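Local coordinates for thermoresistant glucokinase (Janibacter sp. HTCC2649, PDB 4EUN), which probably transfers a phosphate group from ATP to a sugar or sugar acid, most likely gluconate, as a P-loop kinase, at residues His31-Gly36 / Pro124-Leu129; Thr53-Ala58 / Ser103-Cys108; Asp132-Val137 / Asp175-Pro180. All blocks are in the same frame, centred on the assembly; numbering follows the deposited sequence.

Interaction 1 (His31-Gly36 / Pro124-Leu129); sequences HVVVMG and PSVDFL
Two first torsions set V33 and F128 alongside each other: V33 keeps CG1 anti to its nitrogen (chi1 173°), while F128 swings its ring anti to the carbonyl carbon (chi1 -71°). Both side chains then point the same way, and F128 CE2 comes to 3.7 Å from V33 CB. The second branch of the valine is used too, CG2 lying 3.6 Å from V126 CG1. On the opposite face, the one carrying V32, V34 and L129, L129 CD1 touches both V32 CG1 (3.9 Å) and V34 CG2 (4.0 Å); W190 and A187 of helix 180-191 pack on this leucine. The backbones are joined by four nearly straight bonds, D127 N to H31 O, V33 N to D127 O, L129 N to V33 O and M35 N to L129 O. Where the strands begin, one water accepts from H31 N at 2.9 Å, donates to D127 OD2 at 2.8 Å and is bonded to S125 OG. D127 also pairs with R30 through OD2 and bonds S170 through OD1, which should limit its rotation. This is the parallel core pairing of a P-loop kinase fold, with strand 31-35 running into what is probably the Walker A loop at G36.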
loop_
_atom_site.group_PDB
_atom_site.type_symbol
_atom_site.label_atom_id
_atom_site.label_comp_id
_atom_site.label_asym_id
_atom_site.label_seq_id
_atom_site.Cartn_x
_atom_site.Cartn_y
_atom_site.Cartn_z
ATOM N N HIS A 31 7.822 0.428 14.177
ATOM C CA HIS A 31 7.741 -0.326 12.942
ATOM C C HIS A 31 6.829 -1.511 13.140
ATOM O O HIS A 31 7.107 -2.390 13.953
ATOM C CB HIS A 31 9.149 -0.729 12.490
ATOM C CG HIS A 31 10.071 0.446 12.424
ATOM N ND1 HIS A 31 10.110 1.287 11.333
ATOM C CD2 HIS A 31 10.909 0.980 13.344
ATOM C CE1 HIS A 31 10.954 2.278 11.578
ATOM N NE2 HIS A 31 11.452 2.114 12.785
ATOM N N VAL A 32 5.724 -1.498 12.404
ATOM C CA VAL A 32 4.653 -2.468 12.596
ATOM C C VAL A 32 4.538 -3.311 11.345
ATOM O O VAL A 32 4.653 -2.803 10.236
ATOM C CB VAL A 32 3.305 -1.750 12.865
ATOM C CG1 VAL A 32 2.186 -2.759 13.115
ATOM C CG2 VAL A 32 3.435 -0.798 14.052
ATOM N N VAL A 33 4.322 -4.612 11.529
ATOM C CA VAL A 33 4.046 -5.508 10.415
ATOM C C VAL A 33 2.691 -6.154 10.644
ATOM O O VAL A 33 2.474 -6.765 11.689
ATOM C CB VAL A 33 5.132 -6.611 10.273
ATOM C CG1 VAL A 33 4.724 -7.633 9.214
ATOM C CG2 VAL A 33 6.475 -5.976 9.910
ATOM N N VAL A 34 1.786 -6.002 9.675
ATOM C CA VAL A 34 0.499 -6.688 9.719
ATOM C C VAL A 34 0.681 -7.929 8.881
ATOM O O VAL A 34 0.897 -7.850 7.681
ATOM C CB VAL A 34 -0.645 -5.839 9.132
ATOM C CG1 VAL A 34 -1.983 -6.561 9.326
ATOM C CG2 VAL A 34 -0.675 -4.451 9.807
ATOM N N MET A 35 0.550 -9.083 9.522
ATOM C CA MET A 35 0.851 -10.344 8.883
ATOM C C MET A 35 -0.430 -11.163 8.800
ATOM O O MET A 35 -1.192 -11.219 9.747
ATOM C CB MET A 35 1.929 -11.065 9.699
ATOM C CG MET A 35 1.946 -12.560 9.553
ATOM S SD MET A 35 3.244 -13.316 10.554
ATOM C CE MET A 35 2.647 -13.092 12.233
ATOM N N GLY A 36 -0.685 -11.772 7.646
ATOM C CA GLY A 36 -1.844 -12.638 7.492
ATOM C C GLY A 36 -1.939 -13.062 6.048
ATOM O O GLY A 36 -1.334 -12.443 5.186
ATOM N N PRO A 124 15.118 -0.878 14.847
ATOM C CA PRO A 124 15.403 -1.204 16.250
ATOM C C PRO A 124 14.353 -2.074 16.936
ATOM O O PRO A 124 14.657 -2.661 17.979
ATOM C CB PRO A 124 15.465 0.176 16.921
ATOM C CG PRO A 124 15.797 1.120 15.821
ATOM C CD PRO A 124 15.093 0.577 14.613
ATOM N N SER A 125 13.150 -2.158 16.373
ATOM C CA SER A 125 12.114 -3.040 16.908
ATOM C C SER A 125 11.083 -3.304 15.825
ATOM O O SER A 125 10.937 -2.507 14.896
ATOM C CB SER A 125 11.421 -2.411 18.117
ATOM O OG SER A 125 10.788 -1.193 17.754
ATOM N N VAL A 126 10.380 -4.432 15.933
ATOM C CA VAL A 126 9.244 -4.720 15.058
ATOM C C VAL A 126 8.078 -5.327 15.841
ATOM O O VAL A 126 8.240 -6.332 16.546
ATOM C CB VAL A 126 9.607 -5.662 13.888
ATOM C CG1 VAL A 126 8.425 -5.779 12.925
ATOM C CG2 VAL A 126 10.820 -5.156 13.130
ATOM N N ASP A 127 6.907 -4.710 15.716
ATOM C CA ASP A 127 5.707 -5.195 16.387
ATOM C C ASP A 127 4.792 -5.818 15.359
ATOM O O ASP A 127 4.577 -5.250 14.294
ATOM C CB ASP A 127 4.979 -4.039 17.081
ATOM C CG ASP A 127 5.831 -3.355 18.128
ATOM O OD1 ASP A 127 6.343 -4.046 19.040
ATOM O OD2 ASP A 127 5.994 -2.121 18.030
ATOM N N PHE A 128 4.252 -6.996 15.667
ATOM C CA PHE A 128 3.440 -7.713 14.697
ATOM C C PHE A 128 1.971 -7.701 15.056
ATOM O O PHE A 128 1.606 -7.915 16.209
ATOM C CB PHE A 128 3.935 -9.170 14.581
ATOM C CG PHE A 128 5.262 -9.282 13.906
ATOM C CD1 PHE A 128 6.442 -9.122 14.625
ATOM C CD2 PHE A 128 5.332 -9.495 12.534
ATOM C CE1 PHE A 128 7.679 -9.187 13.984
ATOM C CE2 PHE A 128 6.558 -9.566 11.888
ATOM C CZ PHE A 128 7.730 -9.411 12.613
ATOM N N LEU A 129 1.129 -7.431 14.064
ATOM C CA LEU A 129 -0.307 -7.640 14.200
ATOM C C LEU A 129 -0.636 -8.838 13.327
ATOM O O LEU A 129 -0.524 -8.787 12.103
ATOM C CB LEU A 129 -1.088 -6.404 13.741
ATOM C CG LEU A 129 -0.736 -5.077 14.416
ATOM C CD1 LEU A 129 -1.498 -3.948 13.738
ATOM C CD2 LEU A 129 -1.047 -5.115 15.904
HETATM O O HOH W 1 8.108 -0.756 16.830
#

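Interaction 2 (Thr53-Ala58 / Ser103-Cys108); sequences TGLEFA and STIITC
L55 packs against S103, T104 and I105 where strand 104-108 begins. Its CD1 rests 3.8 Å from S103 CB, while its CB lies 3.9 Å from I105 CG2 and CD2 leans over the T104 carbonyl. The leucine thus fills the notch between S103 and I105, crossing the isoleucine at about a right angle. I105 presents CG2 because its longer branch runs anti to the backbone nitrogen (chi1 -178°), which leaves the methyl facing L55 and F57 CB. Further along the same face, the F57 ring reaches forward past I105 to T107: CE1 meets T107 CG2 at 3.8 Å, the methyl lying at the ring edge and in its plane. A46 and V49 of helix 42-53 pack on this face.

The other face carries E56, T104, A58 and I106. A58 CB, a small bump, nestles 4.0 Å from I106 CG2, while the long branch of I106 leads away from the pair. Beside them T104 and E56 lie against W93 of helix 80-99, E56 making a salt bridge with R97. F149 of the second subunit packs on E56, and A62 of that subunit on A58.

Between the faces the backbones zip together. E56 N bonds S103 O at 2.9 Å and I105 N bonds E56 O at 2.8 Å, the latter donor standing 39° out of the carbonyl plane. A58 N then approaches I105 O in the carbonyl plane, and T107 N closes the ladder on A58 O. T107 OG1 is held by E59; the T107 side chain touches K42 of the probable P-loop and lies about 6 Å from a bound sulfate ion. The arrangement is a parallel edge pairing, with strand 56-59 outermost within the chain, in the alpha/beta sheet of a P-loop kinase.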
loop_
_atom_site.group_PDB
_atom_site.type_symbol
_atom_site.label_atom_id
_atom_site.label_comp_id
_atom_site.label_asym_id
_atom_site.label_seq_id
_atom_site.Cartn_x
_atom_site.Cartn_y
_atom_site.Cartn_z
ATOM N N THR A 53 -2.020 7.360 13.292
ATOM C CA THR A 53 -0.725 7.402 13.962
ATOM C C THR A 53 0.351 8.132 13.169
ATOM O O THR A 53 1.388 8.483 13.726
ATOM C CB THR A 53 -0.199 5.993 14.204
ATOM O OG1 THR A 53 -0.173 5.298 12.953
ATOM C CG2 THR A 53 -1.090 5.247 15.176
ATOM N N GLY A 54 0.130 8.306 11.869
ATOM C CA GLY A 54 1.133 8.903 11.008
ATOM C C GLY A 54 2.201 7.942 10.509
ATOM O O GLY A 54 3.167 8.369 9.872
ATOM N N LEU A 55 2.038 6.649 10.797
ATOM C CA LEU A 55 2.983 5.653 10.310
ATOM C C LEU A 55 2.923 5.591 8.780
ATOM O O LEU A 55 1.844 5.722 8.196
ATOM C CB LEU A 55 2.662 4.280 10.901
ATOM C CG LEU A 55 3.332 3.864 12.213
ATOM C CD1 LEU A 55 3.321 4.955 13.248
ATOM C CD2 LEU A 55 2.641 2.618 12.752
ATOM N N GLU A 56 4.069 5.396 8.127
ATOM C CA GLU A 56 4.074 5.292 6.664
ATOM C C GLU A 56 3.651 3.896 6.257
ATOM O O GLU A 56 4.287 2.928 6.646
ATOM C CB GLU A 56 5.463 5.531 6.076
ATOM C CG GLU A 56 5.453 5.364 4.555
ATOM C CD GLU A 56 6.792 5.586 3.895
ATOM O OE1 GLU A 56 7.773 5.916 4.599
ATOM O OE2 GLU A 56 6.852 5.433 2.650
ATOM N N PHE A 57 2.613 3.812 5.434
ATOM C CA PHE A 57 2.101 2.518 4.995
ATOM C C PHE A 57 2.813 2.048 3.735
ATOM O O PHE A 57 3.014 2.819 2.799
ATOM C CB PHE A 57 0.593 2.633 4.742
ATOM C CG PHE A 57 0.005 1.469 3.993
ATOM C CD1 PHE A 57 0.049 0.184 4.520
ATOM C CD2 PHE A 57 -0.615 1.666 2.773
ATOM C CE1 PHE A 57 -0.496 -0.872 3.822
ATOM C CE2 PHE A 57 -1.172 0.611 2.081
ATOM C CZ PHE A 57 -1.112 -0.660 2.609
ATOM N N ALA A 58 3.190 0.771 3.711
ATOM C CA ALA A 58 3.694 0.159 2.484
ATOM C C ALA A 58 3.191 -1.271 2.373
ATOM O O ALA A 58 2.960 -1.944 3.372
ATOM C CB ALA A 58 5.207 0.173 2.452
ATOM N N SER A 103 8.587 6.403 10.990
ATOM C CA SER A 103 7.947 5.194 11.502
ATOM C C SER A 103 7.097 4.571 10.400
ATOM O O SER A 103 6.570 5.284 9.537
ATOM C CB SER A 103 7.069 5.521 12.699
ATOM O OG SER A 103 7.857 5.933 13.806
ATOM N N THR A 104 6.957 3.244 10.431
ATOM C CA THR A 104 6.372 2.517 9.304
ATOM C C THR A 104 5.375 1.436 9.730
ATOM O O THR A 104 5.450 0.915 10.844
ATOM C CB THR A 104 7.466 1.820 8.457
ATOM O OG1 THR A 104 8.116 0.813 9.251
ATOM C CG2 THR A 104 8.512 2.836 7.969
ATOM N N ILE A 105 4.452 1.113 8.825
ATOM C CA ILE A 105 3.603 -0.069 8.959
ATOM C C ILE A 105 3.492 -0.728 7.590
ATOM O O ILE A 105 3.167 -0.079 6.593
ATOM C CB ILE A 105 2.213 0.257 9.568
ATOM C CG1 ILE A 105 1.380 -1.013 9.741
ATOM C CG2 ILE A 105 1.449 1.317 8.738
ATOM C CD1 ILE A 105 0.178 -0.802 10.663
ATOM N N ILE A 106 3.776 -2.027 7.531
ATOM C CA ILE A 106 3.724 -2.746 6.265
ATOM C C ILE A 106 2.813 -3.952 6.387
ATOM O O ILE A 106 2.695 -4.544 7.459
ATOM C CB ILE A 106 5.125 -3.199 5.790
ATOM C CG1 ILE A 106 5.719 -4.242 6.720
ATOM C CG2 ILE A 106 6.070 -1.995 5.664
ATOM C CD1 ILE A 106 7.087 -4.731 6.264
ATOM N N THR A 107 2.175 -4.323 5.279
ATOM C CA THR A 107 1.412 -5.567 5.241
ATOM C C THR A 107 2.273 -6.663 4.649
ATOM O O THR A 107 2.908 -6.444 3.622
ATOM C CB THR A 107 0.170 -5.409 4.373
ATOM O OG1 THR A 107 0.547 -4.831 3.118
ATOM C CG2 THR A 107 -0.831 -4.484 5.039
ATOM N N CYS A 108 2.288 -7.831 5.292
ATOM C CA CYS A 108 2.986 -9.010 4.775
ATOM C C CYS A 108 2.039 -10.199 4.699
ATOM O O CYS A 108 1.140 -10.334 5.527
ATOM C CB CYS A 108 4.127 -9.423 5.706
ATOM S SG CYS A 108 5.518 -8.300 5.740
#

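Interaction 3 (Asp132-Val137 / Asp175-Pro180); sequences DGPAEV and DLRQPP
D132 and D175 meet at the C-terminal ends of two neighbouring parallel strands of the P-loop kinase sheet, where each strand gives way to a turn leading to a helix. The backbone link is a single hydrogen bond: L176 N gives its hydrogen to D132 O at 2.9 Å, from 35° above the carbonyl plane. The same oxygen also receives the CA-H of D175, a weaker contact.

The other polar bonds lie within each segment or just beside it. D132 OD1 accepts G133 N, while its OD2 is hydrogen-bonded to H130 NE2. D175 opens a type I turn ending at Q178, and its OD1 takes R177 N in an Asx turn. R177 doubles back to grip the same carboxylate side-on in a salt bridge: NE reaches D175 OD1 at 3.0 Å, in the guanidinium plane, and NH2 reaches OD2 at 2.7 Å. OD1 is thus shared by two donors of one residue, and the two groups meet edge to edge, tilted at NH2.

Packing contacts make up the rest. L176 places its CG between backbone N and carbonyl carbon (chi1 55°), which tucks the side chain over D132 and G133, with CD2 3.8 Å from G133 N. From the first turn of helix 135-142, V137 CG1 slides past L176 CD1 at 3.6 Å, and V137 CG2 touches the R177 chain at CG. On the charged group itself, the P134 ring, at the N-cap of that helix, crosses R177 at about a right angle, its CD over one face of the guanidinium, offset toward the rim, 3.5 Å from R177 NE.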
loop_
_atom_site.group_PDB
_atom_site.type_symbol
_atom_site.label_atom_id
_atom_site.label_comp_id
_atom_site.label_asym_id
_atom_site.label_seq_id
_atom_site.Cartn_x
_atom_site.Cartn_y
_atom_site.Cartn_z
ATOM N N ASP A 132 -5.866 -13.110 11.471
ATOM C CA ASP A 132 -6.110 -14.485 11.105
ATOM C C ASP A 132 -7.466 -14.969 11.586
ATOM O O ASP A 132 -8.157 -14.287 12.341
ATOM C CB ASP A 132 -4.995 -15.352 11.676
ATOM C CG ASP A 132 -4.666 -16.529 10.798
ATOM O OD1 ASP A 132 -5.517 -16.933 9.981
ATOM O OD2 ASP A 132 -3.543 -17.053 10.918
ATOM N N GLY A 133 -7.837 -16.156 11.136
ATOM C CA GLY A 133 -9.112 -16.736 11.509
ATOM C C GLY A 133 -9.258 -18.075 10.832
ATOM O O GLY A 133 -8.327 -18.556 10.185
ATOM N N PRO A 134 -10.424 -18.708 11.002
ATOM C CA PRO A 134 -10.647 -20.019 10.399
ATOM C C PRO A 134 -10.547 -19.964 8.881
ATOM O O PRO A 134 -11.034 -19.022 8.261
ATOM C CB PRO A 134 -12.088 -20.348 10.809
ATOM C CG PRO A 134 -12.344 -19.515 12.017
ATOM C CD PRO A 134 -11.589 -18.233 11.765
ATOM N N ALA A 135 -9.926 -20.975 8.289
ATOM C CA ALA A 135 -9.804 -21.057 6.833
ATOM C C ALA A 135 -11.131 -20.860 6.091
ATOM O O ALA A 135 -11.167 -20.225 5.037
ATOM C CB ALA A 135 -9.163 -22.381 6.424
ATOM N N GLU A 136 -12.215 -21.399 6.641
ATOM C CA GLU A 136 -13.512 -21.323 5.971
ATOM C C GLU A 136 -14.021 -19.883 5.870
ATOM O O GLU A 136 -14.693 -19.523 4.898
ATOM C CB GLU A 136 -14.543 -22.216 6.671
ATOM C CG GLU A 136 -15.896 -22.276 5.970
ATOM C CD GLU A 136 -15.804 -22.775 4.533
ATOM O OE1 GLU A 136 -16.668 -22.388 3.718
ATOM O OE2 GLU A 136 -14.879 -23.556 4.218
ATOM N N VAL A 137 -13.692 -19.061 6.862
ATOM C CA VAL A 137 -14.091 -17.650 6.844
ATOM C C VAL A 137 -13.264 -16.891 5.823
ATOM O O VAL A 137 -13.780 -16.033 5.100
ATOM C CB VAL A 137 -13.941 -16.988 8.227
ATOM C CG1 VAL A 137 -14.294 -15.486 8.154
ATOM C CG2 VAL A 137 -14.823 -17.689 9.241
ATOM N N ASP A 175 -8.490 -11.331 15.404
ATOM C CA ASP A 175 -9.422 -12.288 14.813
ATOM C C ASP A 175 -10.231 -11.606 13.719
ATOM O O ASP A 175 -11.025 -10.709 14.007
ATOM C CB ASP A 175 -10.345 -12.856 15.903
ATOM C CG ASP A 175 -11.214 -13.997 15.415
ATOM O OD1 ASP A 175 -11.556 -14.050 14.213
ATOM O OD2 ASP A 175 -11.564 -14.857 16.252
ATOM N N LEU A 176 -10.032 -12.030 12.471
ATOM C CA LEU A 176 -10.619 -11.341 11.317
ATOM C C LEU A 176 -12.135 -11.498 11.223
ATOM O O LEU A 176 -12.775 -10.901 10.351
ATOM C CB LEU A 176 -9.951 -11.782 10.010
ATOM C CG LEU A 176 -9.893 -13.273 9.652
ATOM C CD1 LEU A 176 -11.218 -13.794 9.105
ATOM C CD2 LEU A 176 -8.784 -13.501 8.641
ATOM N N ARG A 177 -12.707 -12.305 12.106
ATOM C CA ARG A 177 -14.158 -12.409 12.187
ATOM C C ARG A 177 -14.756 -11.161 12.829
ATOM O O ARG A 177 -15.956 -10.913 12.710
ATOM C CB ARG A 177 -14.563 -13.659 12.965
ATOM C CG ARG A 177 -14.304 -14.933 12.194
ATOM C CD ARG A 177 -14.518 -16.163 13.047
ATOM N NE ARG A 177 -13.472 -16.309 14.055
ATOM C CZ ARG A 177 -13.333 -17.374 14.839
ATOM N NH1 ARG A 177 -14.173 -18.385 14.734
ATOM N NH2 ARG A 177 -12.352 -17.421 15.726
ATOM N N GLN A 178 -13.919 -10.380 13.512
ATOM C CA GLN A 178 -14.391 -9.168 14.179
ATOM C C GLN A 178 -14.411 -8.010 13.200
ATOM O O GLN A 178 -13.674 -8.012 12.212
ATOM C CB GLN A 178 -13.535 -8.837 15.412
ATOM C CG GLN A 178 -13.686 -9.869 16.532
ATOM C CD GLN A 178 -12.702 -9.672 17.675
ATOM O OE1 GLN A 178 -12.026 -8.648 17.762
ATOM N NE2 GLN A 178 -12.618 -10.661 18.559
ATOM N N PRO A 179 -15.280 -7.019 13.453
ATOM C CA PRO A 179 -15.283 -5.890 12.518
ATOM C C PRO A 179 -13.966 -5.116 12.562
ATOM O O PRO A 179 -13.394 -4.931 13.642
ATOM C CB PRO A 179 -16.464 -5.031 12.989
ATOM C CG PRO A 179 -16.757 -5.479 14.389
ATOM C CD PRO A 179 -16.325 -6.908 14.487
ATOM N N PRO A 180 -13.492 -4.672 11.390
ATOM C CA PRO A 180 -12.214 -3.977 11.213
ATOM C C PRO A 180 -12.063 -2.775 12.144
ATOM O O PRO A 180 -10.966 -2.549 12.655
ATOM C CB PRO A 180 -12.277 -3.501 9.760
ATOM C CG PRO A 180 -13.178 -4.478 9.088
ATOM C CD PRO A 180 -14.216 -4.823 10.114
#

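In the fold
From the N terminus, strand 31-35 opens interaction 1, but the chain first runs through helix 42-53 into strand 56-59. That strand opens interaction 2, which closes when strand 104-108 arrives after helices 66-73 and 80-99. Only then does strand 127-132 return to close interaction 1, so the smaller loop lies wholly within the larger. The two contacts touch, because strand 104-108 also borders strand 31-35; together they set the sheet order 56-59, 104-108, 31-35, 127-132. Interaction 3 follows in series: it opens where strand 127-132 ends and closes after strand 171-175, which it adds at the edge; the centres of interactions 1 and 3 lie about 19 Å apart.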